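PDB 6LCJ: alpha-galactosidase from Thermus thermophilus, which probably hydrolyses alpha-linked galactose from the ends of oligosaccharides such as stachyose, as a hexameric glycoside hydrolase of family GH36. Local coordinates for residues E18-A23 with V27-R32; L104-L109 with A113-R118; F406-N411 with E416-Q421. One frame throughout, in Å; residues are numbered along the deposited sequence.

Contacts 1 and 2 lie in the N-terminal beta-sandwich, their centres about 13 Å apart, and touch through Leu29 with Leu106 and Arg28 with Leu109. Contact 1 is a hairpin at the margin of one sheet, partly buried, held by backbone hydrogen bonds, with charged and aromatic groups on its outer face. Contact 2 is fully buried and joins that sheet to the other by aliphatic side chains alone, with no hydrogen bond between its segments. Contact 3, on the opposite side of the chain's centre, belongs to the (beta/alpha)8 barrel; there a buried methionine from a helix meets the polar framework of a loop.

Contact 1 of 3, residues E18-A23 with V27-R32; sequences EGLEEA and VRLWGR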
loop_
_atom_site.group_PDB
_atom_site.type_symbol
_atom_site.label_atom_id
_atom_site.label_comp_id
_atom_site.label_asym_id
_atom_site.label_seq_id
_atom_site.Cartn_x
_atom_site.Cartn_y
_atom_site.Cartn_z
ATOM N N GLU E 18 32.730 10.987 -27.698
ATOM C CA GLU E 18 33.225 12.318 -28.017
ATOM C C GLU E 18 34.523 12.291 -28.807
ATOM O O GLU E 18 34.837 13.272 -29.487
ATOM C CB GLU E 18 33.432 13.135 -26.752
ATOM C CG GLU E 18 32.199 13.200 -25.886
ATOM C CD GLU E 18 32.399 14.093 -24.685
ATOM O OE1 GLU E 18 31.755 13.823 -23.645
ATOM O OE2 GLU E 18 33.207 15.055 -24.780
ATOM N N GLY E 19 35.280 11.204 -28.740
ATOM C CA GLY E 19 36.495 11.091 -29.520
ATOM C C GLY E 19 36.830 9.639 -29.767
ATOM O O GLY E 19 36.275 8.731 -29.138
ATOM N N LEU E 20 37.754 9.426 -30.700
ATOM C CA LEU E 20 38.163 8.079 -31.055
ATOM C C LEU E 20 39.581 8.131 -31.601
ATOM O O LEU E 20 39.936 9.043 -32.354
ATOM C CB LEU E 20 37.198 7.452 -32.072
ATOM C CG LEU E 20 37.513 6.041 -32.575
ATOM C CD1 LEU E 20 36.229 5.325 -32.951
ATOM C CD2 LEU E 20 38.460 6.043 -33.772
ATOM N N GLU E 21 40.374 7.130 -31.228
ATOM C CA GLU E 21 41.748 6.992 -31.671
ATOM C C GLU E 21 42.042 5.502 -31.727
ATOM O O GLU E 21 41.440 4.723 -30.990
ATOM C CB GLU E 21 42.678 7.763 -30.722
ATOM C CG GLU E 21 44.062 7.204 -30.519
ATOM C CD GLU E 21 44.703 7.732 -29.242
ATOM O OE1 GLU E 21 43.988 8.403 -28.467
ATOM O OE2 GLU E 21 45.913 7.485 -29.018
ATOM N N GLU E 22 42.919 5.088 -32.635
ATOM C CA GLU E 22 43.174 3.655 -32.659
ATOM C C GLU E 22 44.101 3.276 -31.504
ATOM O O GLU E 22 44.597 4.129 -30.759
ATOM C CB GLU E 22 43.737 3.210 -34.013
ATOM C CG GLU E 22 43.072 3.876 -35.233
ATOM C CD GLU E 22 41.865 3.104 -35.790
ATOM O OE1 GLU E 22 41.913 1.850 -35.844
ATOM O OE2 GLU E 22 40.870 3.766 -36.181
ATOM N N ALA E 23 44.309 1.965 -31.340
ATOM C CA ALA E 23 44.938 1.445 -30.130
ATOM C C ALA E 23 45.160 -0.045 -30.316
ATOM O O ALA E 23 44.391 -0.690 -31.041
ATOM C CB ALA E 23 44.070 1.711 -28.896
ATOM N N VAL E 27 40.278 0.147 -30.340
ATOM C CA VAL E 27 40.243 1.598 -30.434
ATOM C C VAL E 27 40.124 2.176 -29.032
ATOM O O VAL E 27 39.834 1.478 -28.061
ATOM C CB VAL E 27 39.077 2.111 -31.312
ATOM C CG1 VAL E 27 39.311 1.782 -32.782
ATOM C CG2 VAL E 27 37.745 1.539 -30.811
ATOM N N ARG E 28 40.317 3.482 -28.948
ATOM C CA ARG E 28 40.209 4.213 -27.698
ATOM C C ARG E 28 39.169 5.311 -27.870
ATOM O O ARG E 28 39.270 6.129 -28.790
ATOM C CB ARG E 28 41.557 4.796 -27.292
ATOM C CG ARG E 28 41.532 5.456 -25.945
ATOM C CD ARG E 28 42.889 6.033 -25.599
ATOM N NE ARG E 28 43.934 5.020 -25.537
ATOM C CZ ARG E 28 44.677 4.808 -24.456
ATOM N NH1 ARG E 28 44.470 5.548 -23.359
ATOM N NH2 ARG E 28 45.615 3.862 -24.472
ATOM N N LEU E 29 38.172 5.315 -26.993
ATOM C CA LEU E 29 37.101 6.296 -26.994
ATOM C C LEU E 29 37.363 7.321 -25.905
ATOM O O LEU E 29 38.136 7.079 -24.975
ATOM C CB LEU E 29 35.748 5.618 -26.765
ATOM C CG LEU E 29 35.482 4.380 -27.626
ATOM C CD1 LEU E 29 34.092 3.829 -27.353
ATOM C CD2 LEU E 29 35.661 4.699 -29.113
ATOM N N TRP E 30 36.717 8.480 -26.031
ATOM C CA TRP E 30 36.694 9.448 -24.943
ATOM C C TRP E 30 35.271 9.871 -24.637
ATOM O O TRP E 30 34.458 10.035 -25.550
ATOM C CB TRP E 30 37.513 10.678 -25.257
ATOM C CG TRP E 30 38.759 10.646 -24.506
ATOM C CD1 TRP E 30 38.962 11.072 -23.218
ATOM C CD2 TRP E 30 39.999 10.100 -24.960
ATOM N NE1 TRP E 30 40.274 10.836 -22.852
ATOM C CE2 TRP E 30 40.930 10.244 -23.905
ATOM C CE3 TRP E 30 40.420 9.520 -26.164
ATOM C CZ2 TRP E 30 42.254 9.825 -24.020
ATOM C CZ3 TRP E 30 41.730 9.107 -26.275
ATOM C CH2 TRP E 30 42.635 9.264 -25.212
ATOM N N GLY E 31 34.974 10.049 -23.350
ATOM C CA GLY E 31 33.684 10.587 -22.976
ATOM C C GLY E 31 33.166 10.148 -21.629
ATOM O O GLY E 31 33.322 8.988 -21.235
ATOM N N ARG E 32 32.543 11.081 -20.910
ATOM C CA ARG E 32 31.885 10.726 -19.661
ATOM C C ARG E 32 30.880 9.605 -19.877
ATOM O O ARG E 32 30.765 8.694 -19.050
ATOM C CB ARG E 32 31.205 11.953 -19.052
ATOM C CG ARG E 32 31.165 11.933 -17.529
ATOM C CD ARG E 32 29.961 12.690 -16.984
ATOM N NE ARG E 32 29.657 12.336 -15.595
ATOM C CZ ARG E 32 28.462 11.902 -15.180
ATOM N NH1 ARG E 32 27.465 11.764 -16.045
ATOM N NH2 ARG E 32 28.263 11.598 -13.900
#
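Glu21 reaches diagonally over the hairpin to the rim of Trp30: its OE1 lies 3.2 Å from Trp30 CZ3, at the ring edge and near the ring plane, with the carboxylate only 8° from coplanar with the indole. The oxygen thus meets the slightly positive C-H rim rather than the electron-rich face, a sensible place for a carboxylate beside an exposed tryptophan. On the same face Arg28 brings its CD to 3.9 Å from Glu21 OE1. Its NE stays 4.5 Å from Glu21 OE1, which sits well out of the guanidinium plane, so the opposite charges probably attract without forming a salt bridge; the arginine also packs on Leu109 and Leu150. Beneath, on the other face, Leu20 CD1 meets Leu29 CD2 at 3.9 Å, the two side chains slanting across one another.

The motif is an antiparallel beta hairpin, with 19-23 the outermost strand of its sheet in this chain. Such a sheet alternates its residues: leucines face the other layer of the sandwich, where Leu20 meets Met4 and Leu6, and Leu29 meets Leu15 and Ala17, while Glu21, Arg28 and Trp30 lie on the opposite face. Glu21 and Arg28 form a hydrogen-bonded pair, with Arg28 N to Glu21 O at 2.6 Å and Glu21 N to Arg28 O at 2.9 Å. Leu20 CA also turns its hydrogen toward Arg28 O, 3.2 Å away. At the far end Glu18 and Gly19 both face Trp30 in a classic beta bulge: Trp30 O receives Glu18 N at 2.9 Å and, weakly, Gly19 N. Gly31 follows with a phi of 151°, where any side chain would collide with the preceding carbonyl oxygen; its own carbonyl accepts a hydrogen bond from the indole N-H of Trp133.

Contact 2 of 3, residues L104-L109 with A113-R118; sequences LLLGAL and ARVLGR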
loop_
_atom_site.group_PDB
_atom_site.type_symbol
_atom_site.label_atom_id
_atom_site.label_comp_id
_atom_site.label_asym_id
_atom_site.label_seq_id
_atom_site.Cartn_x
_atom_site.Cartn_y
_atom_site.Cartn_z
ATOM N N LEU E 104 32.251 -8.345 -27.633
ATOM C CA LEU E 104 32.407 -6.904 -27.779
ATOM C C LEU E 104 32.689 -6.347 -26.387
ATOM O O LEU E 104 31.827 -6.411 -25.506
ATOM C CB LEU E 104 31.155 -6.278 -28.394
ATOM C CG LEU E 104 31.188 -4.763 -28.593
ATOM C CD1 LEU E 104 32.106 -4.411 -29.749
ATOM C CD2 LEU E 104 29.788 -4.239 -28.824
ATOM N N LEU E 105 33.888 -5.812 -26.191
ATOM C CA LEU E 105 34.357 -5.359 -24.888
ATOM C C LEU E 105 34.430 -3.842 -24.844
ATOM O O LEU E 105 34.974 -3.215 -25.757
ATOM C CB LEU E 105 35.736 -5.943 -24.564
ATOM C CG LEU E 105 36.370 -5.641 -23.205
ATOM C CD1 LEU E 105 37.242 -6.800 -22.732
ATOM C CD2 LEU E 105 37.186 -4.336 -23.233
ATOM N N LEU E 106 33.908 -3.268 -23.764
ATOM C CA LEU E 106 34.030 -1.849 -23.456
ATOM C C LEU E 106 34.589 -1.734 -22.044
ATOM O O LEU E 106 33.918 -2.117 -21.081
ATOM C CB LEU E 106 32.676 -1.149 -23.566
ATOM C CG LEU E 106 32.682 0.321 -23.152
ATOM C CD1 LEU E 106 33.298 1.169 -24.275
ATOM C CD2 LEU E 106 31.283 0.804 -22.756
ATOM N N GLY E 107 35.802 -1.195 -21.916
ATOM C CA GLY E 107 36.452 -1.099 -20.621
ATOM C C GLY E 107 37.058 0.253 -20.294
ATOM O O GLY E 107 37.757 0.848 -21.114
ATOM N N ALA E 108 36.811 0.746 -19.086
ATOM C CA ALA E 108 37.369 2.025 -18.674
ATOM C C ALA E 108 38.885 1.957 -18.510
ATOM O O ALA E 108 39.437 0.975 -18.005
ATOM C CB ALA E 108 36.741 2.470 -17.363
ATOM N N LEU E 109 39.558 3.020 -18.931
ATOM C CA LEU E 109 40.987 3.178 -18.716
ATOM C C LEU E 109 41.307 4.107 -17.549
ATOM O O LEU E 109 42.481 4.278 -17.227
ATOM C CB LEU E 109 41.658 3.690 -19.998
ATOM C CG LEU E 109 41.576 2.688 -21.153
ATOM C CD1 LEU E 109 42.301 3.194 -22.383
ATOM C CD2 LEU E 109 42.132 1.337 -20.729
ATOM N N ALA E 113 34.268 4.260 -13.245
ATOM C CA ALA E 113 33.348 3.977 -14.334
ATOM C C ALA E 113 32.481 2.752 -14.041
ATOM O O ALA E 113 32.879 1.832 -13.319
ATOM C CB ALA E 113 34.110 3.771 -15.642
ATOM N N ARG E 114 31.278 2.761 -14.610
ATOM C CA ARG E 114 30.388 1.613 -14.621
ATOM C C ARG E 114 29.945 1.360 -16.056
ATOM O O ARG E 114 30.015 2.247 -16.906
ATOM C CB ARG E 114 29.182 1.839 -13.726
ATOM C CG ARG E 114 29.517 2.053 -12.265
ATOM C CD ARG E 114 28.239 2.265 -11.529
ATOM N NE ARG E 114 28.376 2.540 -10.108
ATOM C CZ ARG E 114 28.263 3.748 -9.563
ATOM N NH1 ARG E 114 28.055 4.823 -10.324
ATOM N NH2 ARG E 114 28.378 3.881 -8.253
ATOM N N VAL E 115 29.500 0.136 -16.335
ATOM C CA VAL E 115 29.113 -0.245 -17.692
ATOM C C VAL E 115 27.784 -0.980 -17.647
ATOM O O VAL E 115 27.647 -1.983 -16.937
ATOM C CB VAL E 115 30.180 -1.102 -18.393
ATOM C CG1 VAL E 115 29.663 -1.573 -19.739
ATOM C CG2 VAL E 115 31.458 -0.299 -18.567
ATOM N N LEU E 116 26.811 -0.480 -18.411
ATOM C CA LEU E 116 25.477 -1.054 -18.494
ATOM C C LEU E 116 25.389 -1.940 -19.730
ATOM O O LEU E 116 25.836 -1.554 -20.816
ATOM C CB LEU E 116 24.424 0.049 -18.537
ATOM C CG LEU E 116 22.974 -0.268 -18.905
ATOM C CD1 LEU E 116 22.272 -1.009 -17.793
ATOM C CD2 LEU E 116 22.258 1.034 -19.175
ATOM N N GLY E 117 24.859 -3.138 -19.551
ATOM C CA GLY E 117 24.730 -4.054 -20.657
ATOM C C GLY E 117 23.283 -4.388 -20.921
ATOM O O GLY E 117 22.580 -4.835 -20.012
ATOM N N ARG E 118 22.828 -4.145 -22.146
ATOM C CA ARG E 118 21.530 -4.583 -22.634
ATOM C C ARG E 118 21.758 -5.516 -23.818
ATOM O O ARG E 118 22.890 -5.719 -24.258
ATOM C CB ARG E 118 20.662 -3.375 -23.015
ATOM C CG ARG E 118 20.621 -2.296 -21.935
ATOM C CD ARG E 118 19.662 -1.152 -22.263
ATOM N NE ARG E 118 18.302 -1.653 -22.429
ATOM C CZ ARG E 118 17.702 -1.780 -23.606
ATOM N NH1 ARG E 118 18.343 -1.419 -24.714
ATOM N NH2 ARG E 118 16.472 -2.268 -23.674
#
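No flat side chain carries the meeting of Leu106 and Ala108 with Ala113 and Val115, so neither ring faces nor polar edges are shared between the segments; the rings that matter are supplied from nearby. Trp133 touches Leu106, Ala113 and Val115, and Tyr126 touches both Ala108 and Ala113. Beside these aromatics, aliphatic groups make the direct contact. Ala108 and Ala113 point toward each other methyl to methyl, CB to CB 3.4 Å, a close approach set by CA atoms only 6.2 Å apart. Further along, the chains spread and larger residues bridge the gap: Leu106 CD2 meets Val115 CG1 at 4.2 Å, while Val115 CG2 rests 4.0 Å from Leu106 O. Val115 manages both because CG1 stands anti to the backbone N (chi1 175°), leaving CG2 beside that nitrogen and closer to the leucine carbonyl.

The strands form a beta-arch, not a hairpin. Strand 102-108 belongs to one sheet and strand 113-117 to the other, and the short turn between them carries the chain across the sandwich; the backbones therefore seek hydrogen bonds within their own sheets. Leu106 pairs with Gly94, Gly107 with Phe134 and Ala108 with Gly92. Residue size follows the distance between the layers: alanines suit the narrow end beside the turn, leucine and valine the broader part, where Leu122 also packs on both. Residues on the outward faces serve other neighbours. Leu105 packs on helix 140-149, whose Tyr147 binds Ala108 O through its hydroxyl. From the second strand, Arg114 points away from the arch to salt bridges with Asp79 and Glu315, and Leu116 packs on Glu258 of a neighbouring subunit.

Contact 3 of 3, residues F406-N411 with E416-Q421; sequences FRTRFN and EEMRLQ
The backbone of 406-411, without regular helix or strand, passes beside helix residue Met418, with Phe406 CA and Met418 CA 7.2 Å apart. Met418 points toward the loop and extends until a bend at chi3 (-101°) swings CE over toward Thr408. Its SD lies 3.5 Å from Arg407 O and 3.6 Å from Asn411 ND2, and CE touches Thr408 CG2 at 3.9 Å, the side chains crossing at about a right angle. A long, flexible, polarisable side chain suits this buried surface of mixed polarity.

The loop follows strand 398-400 of the (beta/alpha)8 barrel and leads into helix 415-428, on the side where such barrels usually carry their active sites. Asn411 comes from the opposite direction to Met418, bringing its ND2 near the sulfur, and also braces the loop: ND2 donates to Arg407 O (3.1 Å, N-H...O 154°), and OD1 accepts from Leu413 N. Replacing it with a leucine would probably leave Arg407 O and Leu413 N without their side-chain partner, and the loop freer to shift against Met418. Arg407 closes the loop from another side, NE and NH2 both gripping Phe410 O, the latter at 2.8 Å, while NH1 forms a salt bridge with Asp435. Thr408 OG1 bonds to Glu444 and to Arg409 of a neighbouring subunit, whose own Thr408 returns the exchange with Arg409 of this chain.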
loop_
_atom_site.group_PDB
_atom_site.type_symbol
_atom_site.label_atom_id
_atom_site.label_comp_id
_atom_site.label_asym_id
_atom_site.label_seq_id
_atom_site.Cartn_x
_atom_site.Cartn_y
_atom_site.Cartn_z
ATOM N N PHE E 406 44.183 -29.254 1.175
ATOM C CA PHE E 406 44.630 -30.630 1.020
ATOM C C PHE E 406 44.077 -31.552 2.089
ATOM O O PHE E 406 43.904 -32.739 1.838
ATOM C CB PHE E 406 46.161 -30.706 1.041
ATOM C CG PHE E 406 46.804 -29.975 -0.091
ATOM C CD1 PHE E 406 47.102 -28.623 0.029
ATOM C CD2 PHE E 406 47.079 -30.628 -1.283
ATOM C CE1 PHE E 406 47.674 -27.940 -1.010
ATOM C CE2 PHE E 406 47.657 -29.958 -2.328
ATOM C CZ PHE E 406 47.963 -28.612 -2.202
ATOM N N ARG E 407 43.780 -31.030 3.265
ATOM C CA ARG E 407 43.214 -31.855 4.311
ATOM C C ARG E 407 41.842 -32.384 3.913
ATOM O O ARG E 407 41.125 -31.806 3.093
ATOM C CB ARG E 407 43.116 -31.054 5.604
ATOM C CG ARG E 407 42.198 -29.857 5.524
ATOM C CD ARG E 407 42.359 -29.040 6.793
ATOM N NE ARG E 407 41.154 -28.326 7.181
ATOM C CZ ARG E 407 40.988 -27.014 7.054
ATOM N NH1 ARG E 407 41.947 -26.255 6.527
ATOM N NH2 ARG E 407 39.855 -26.463 7.459
ATOM N N THR E 408 41.495 -33.523 4.487
ATOM C CA THR E 408 40.121 -33.967 4.498
ATOM C C THR E 408 39.515 -33.887 5.890
ATOM O O THR E 408 38.291 -33.957 6.022
ATOM C CB THR E 408 40.034 -35.395 3.943
ATOM O OG1 THR E 408 41.133 -36.169 4.435
ATOM C CG2 THR E 408 40.110 -35.364 2.427
ATOM N N ARG E 409 40.330 -33.714 6.923
ATOM C CA ARG E 409 39.814 -33.470 8.260
ATOM C C ARG E 409 39.408 -32.010 8.372
ATOM O O ARG E 409 40.076 -31.123 7.826
ATOM C CB ARG E 409 40.863 -33.823 9.317
ATOM C CG ARG E 409 41.286 -35.294 9.224
ATOM C CD ARG E 409 42.391 -35.698 10.200
ATOM N NE ARG E 409 41.911 -35.733 11.571
ATOM C CZ ARG E 409 42.539 -35.149 12.583
ATOM N NH1 ARG E 409 43.676 -34.509 12.351
ATOM N NH2 ARG E 409 42.039 -35.200 13.816
ATOM N N PHE E 410 38.293 -31.768 9.062
ATOM C CA PHE E 410 37.780 -30.415 9.264
ATOM C C PHE E 410 37.562 -29.716 7.928
ATOM O O PHE E 410 37.989 -28.580 7.717
ATOM C CB PHE E 410 38.715 -29.619 10.169
ATOM C CG PHE E 410 38.994 -30.314 11.461
ATOM C CD1 PHE E 410 37.957 -30.561 12.362
ATOM C CD2 PHE E 410 40.272 -30.774 11.756
ATOM C CE1 PHE E 410 38.192 -31.228 13.550
ATOM C CE2 PHE E 410 40.519 -31.445 12.946
ATOM C CZ PHE E 410 39.477 -31.668 13.847
ATOM N N ASN E 411 36.901 -30.429 7.014
ATOM C CA ASN E 411 36.702 -29.961 5.649
ATOM C C ASN E 411 35.602 -30.817 5.045
ATOM O O ASN E 411 35.598 -32.028 5.236
ATOM C CB ASN E 411 38.011 -30.053 4.844
ATOM C CG ASN E 411 37.878 -29.498 3.443
ATOM O OD1 ASN E 411 36.841 -28.939 3.095
ATOM N ND2 ASN E 411 38.927 -29.668 2.618
ATOM N N GLU E 416 37.675 -34.245 -5.598
ATOM C CA GLU E 416 37.621 -33.667 -6.932
ATOM C C GLU E 416 37.311 -32.171 -6.870
ATOM O O GLU E 416 37.846 -31.398 -7.674
ATOM C CB GLU E 416 36.620 -34.437 -7.807
ATOM C CG GLU E 416 35.241 -33.810 -7.947
ATOM C CD GLU E 416 34.208 -34.748 -8.578
ATOM O OE1 GLU E 416 34.147 -34.819 -9.832
ATOM O OE2 GLU E 416 33.450 -35.404 -7.817
ATOM N N GLU E 417 36.493 -31.738 -5.902
ATOM C CA GLU E 417 36.276 -30.312 -5.703
ATOM C C GLU E 417 37.586 -29.608 -5.360
ATOM O O GLU E 417 37.921 -28.575 -5.950
ATOM C CB GLU E 417 35.224 -30.095 -4.615
ATOM C CG GLU E 417 33.786 -30.373 -5.092
ATOM C CD GLU E 417 32.781 -30.541 -3.948
ATOM O OE1 GLU E 417 33.208 -30.732 -2.789
ATOM O OE2 GLU E 417 31.559 -30.495 -4.204
ATOM N N MET E 418 38.373 -30.185 -4.450
ATOM C CA MET E 418 39.642 -29.566 -4.068
ATOM C C MET E 418 40.613 -29.439 -5.244
ATOM O O MET E 418 41.437 -28.519 -5.273
ATOM C CB MET E 418 40.293 -30.368 -2.951
ATOM C CG MET E 418 39.661 -30.183 -1.619
ATOM S SD MET E 418 40.560 -31.052 -0.319
ATOM C CE MET E 418 39.522 -32.521 -0.105
ATOM N N ARG E 419 40.553 -30.359 -6.206
ATOM C CA ARG E 419 41.467 -30.314 -7.339
ATOM C C ARG E 419 41.189 -29.124 -8.251
ATOM O O ARG E 419 42.115 -28.591 -8.876
ATOM C CB ARG E 419 41.365 -31.628 -8.108
ATOM C CG ARG E 419 42.190 -31.702 -9.377
ATOM C CD ARG E 419 42.476 -33.161 -9.765
ATOM N NE ARG E 419 43.527 -33.784 -8.947
ATOM C CZ ARG E 419 43.298 -34.662 -7.966
ATOM N NH1 ARG E 419 42.049 -35.020 -7.661
ATOM N NH2 ARG E 419 44.320 -35.183 -7.287
ATOM N N LEU E 420 39.927 -28.700 -8.356
ATOM C CA LEU E 420 39.615 -27.503 -9.136
ATOM C C LEU E 420 40.322 -26.272 -8.573
ATOM O O LEU E 420 40.866 -25.454 -9.326
ATOM C CB LEU E 420 38.105 -27.270 -9.157
ATOM C CG LEU E 420 37.212 -28.391 -9.681
ATOM C CD1 LEU E 420 35.763 -27.960 -9.559
ATOM C CD2 LEU E 420 37.558 -28.718 -11.107
ATOM N N GLN E 421 40.307 -26.122 -7.244
ATOM C CA GLN E 421 41.002 -25.019 -6.605
ATOM C C GLN E 421 42.511 -25.145 -6.783
ATOM O O GLN E 421 43.186 -24.169 -7.121
ATOM C CB GLN E 421 40.598 -24.962 -5.123
ATOM C CG GLN E 421 41.187 -23.819 -4.279
ATOM C CD GLN E 421 40.803 -22.439 -4.774
ATOM O OE1 GLN E 421 40.012 -22.294 -5.710
ATOM N NE2 GLN E 421 41.352 -21.401 -4.127
#